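Local coordinates for protein serpin B3 (Homo sapiens, PDB 4ZK3) that probably inhibits proteases as a serpin and, as the psoriasis-linked Pso p27, forms a compact structure that builds large aggregates, at residues Ile32-Ala37 with Ala345-Val350. Numbering follows the deposited sequence.
Sequences ISITSA and AATAVV
S33 holds OG anti to its backbone N (chi1 169°), while T347 turns OG1 anti to its own carbonyl carbon and beside its backbone N (chi1 -51°), and these torsions bring the two hydroxyls together between helix and strand. S33 OG and T347 OG1 lie 2.7 Å apart in a short hydrogen bond. A second bond, to H330 ND1, grips T347 OG1, so this buried hydroxyl is held from the helix and from the adjoining strand. The side chain of I34 crosses that of T347 at about a right angle, with I34 CG1 3.5 Å from T347 OG1. The methyl branch of the threonine serves the apolar side of the contact: T347 CG2 packs 3.7 Å from CB of A37, one helical turn beyond S33. V349, two residues further along the strand, brings CG2 to 4.0 Å from the same A37 CB. The short helix and strand axes run 27° from parallel, 7.5 Å apart at closest approach. Strand 340-351 is hydrogen-bonded antiparallel to strands 174-185 and 325-336, as in serpins whose reactive-centre loop has inserted into the central sheet, for example after cleavage. Helix 31-42 lies against this strand, with S33 also touching I180 of strand 174-185, I34 reaching H330 of strand 325-336, and helix 4-19 meeting I34 through F11.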
loop_
_atom_site.group_PDB
_atom_site.type_symbol
_atom_site.label_atom_id
_atom_site.label_comp_id
_atom_site.label_asym_id
_atom_site.label_seq_id
_atom_site.Cartn_x
_atom_site.Cartn_y
_atom_site.Cartn_z
ATOM N N ILE A 32 2.461 2.294 -2.248
ATOM C CA ILE A 32 2.429 3.593 -2.966
ATOM C C ILE A 32 2.058 4.720 -2.039
ATOM O O ILE A 32 2.598 5.854 -2.128
ATOM C CB ILE A 32 1.432 3.530 -4.132
ATOM C CG1 ILE A 32 2.110 2.939 -5.340
ATOM C CG2 ILE A 32 1.010 4.922 -4.556
ATOM C CD1 ILE A 32 3.256 3.816 -5.868
ATOM N N SER A 33 1.141 4.428 -1.124
ATOM C CA SER A 33 0.753 5.429 -0.091
ATOM C C SER A 33 1.936 5.808 0.751
ATOM O O SER A 33 2.192 7.005 1.062
ATOM C CB SER A 33 -0.384 4.854 0.752
ATOM O OG SER A 33 -0.608 5.666 1.885
ATOM N N ILE A 34 2.739 4.816 1.079
ATOM C CA ILE A 34 3.903 5.077 1.919
ATOM C C ILE A 34 4.981 5.814 1.133
ATOM O O ILE A 34 5.568 6.788 1.617
ATOM C CB ILE A 34 4.441 3.793 2.484
ATOM C CG1 ILE A 34 3.348 3.119 3.281
ATOM C CG2 ILE A 34 5.616 4.112 3.352
ATOM C CD1 ILE A 34 3.635 1.705 3.686
ATOM N N THR A 35 5.221 5.381 -0.084
ATOM C CA THR A 35 6.138 6.110 -0.964
ATOM C C THR A 35 5.746 7.554 -1.098
ATOM O O THR A 35 6.571 8.459 -0.984
ATOM C CB THR A 35 6.223 5.453 -2.329
ATOM O OG1 THR A 35 6.804 4.163 -2.173
ATOM C CG2 THR A 35 7.104 6.276 -3.220
ATOM N N SER A 36 4.469 7.793 -1.333
ATOM C CA SER A 36 3.975 9.163 -1.514
ATOM C C SER A 36 4.206 10.039 -0.259
ATOM O O SER A 36 4.638 11.182 -0.373
ATOM C CB SER A 36 2.508 9.103 -1.953
ATOM O OG SER A 36 1.940 10.379 -2.087
ATOM N N ALA A 37 3.911 9.542 0.917
ATOM C CA ALA A 37 4.117 10.284 2.107
ATOM C C ALA A 37 5.585 10.586 2.349
ATOM O O ALA A 37 5.934 11.693 2.741
ATOM C CB ALA A 37 3.530 9.520 3.318
ATOM N N ALA A 345 -6.127 2.708 2.027
ATOM C CA ALA A 345 -4.996 2.802 2.978
ATOM C C ALA A 345 -4.667 4.222 3.209
ATOM O O ALA A 345 -5.094 5.125 2.435
ATOM C CB ALA A 345 -3.782 2.035 2.486
ATOM N N ALA A 346 -3.925 4.458 4.277
ATOM C CA ALA A 346 -3.454 5.776 4.481
ATOM C C ALA A 346 -2.181 5.746 5.292
ATOM O O ALA A 346 -1.960 4.810 6.074
ATOM C CB ALA A 346 -4.525 6.656 5.141
ATOM N N THR A 347 -1.354 6.775 5.108
ATOM C CA THR A 347 -0.107 6.947 5.815
ATOM C C THR A 347 -0.024 8.341 6.396
ATOM O O THR A 347 -0.304 9.321 5.717
ATOM C CB THR A 347 1.073 6.731 4.828
ATOM O OG1 THR A 347 0.915 5.483 4.116
ATOM C CG2 THR A 347 2.385 6.801 5.536
ATOM N N ALA A 348 0.372 8.417 7.669
ATOM C CA ALA A 348 0.584 9.681 8.365
ATOM C C ALA A 348 2.035 9.796 8.810
ATOM O O ALA A 348 2.582 8.869 9.379
ATOM C CB ALA A 348 -0.346 9.770 9.593
ATOM N N VAL A 349 2.637 10.944 8.570
ATOM C CA VAL A 349 3.962 11.265 9.049
ATOM C C VAL A 349 3.816 12.494 9.960
ATOM O O VAL A 349 3.258 13.542 9.523
ATOM C CB VAL A 349 4.860 11.639 7.857
ATOM C CG1 VAL A 349 6.240 12.210 8.320
ATOM C CG2 VAL A 349 4.988 10.424 6.892
ATOM N N VAL A 350 4.273 12.346 11.213
ATOM C CA VAL A 350 4.116 13.359 12.279
ATOM C C VAL A 350 5.460 13.945 12.670
ATOM O O VAL A 350 6.411 13.211 12.874
ATOM C CB VAL A 350 3.531 12.735 13.549
ATOM C CG1 VAL A 350 3.299 13.790 14.630
ATOM C CG2 VAL A 350 2.238 12.034 13.247
#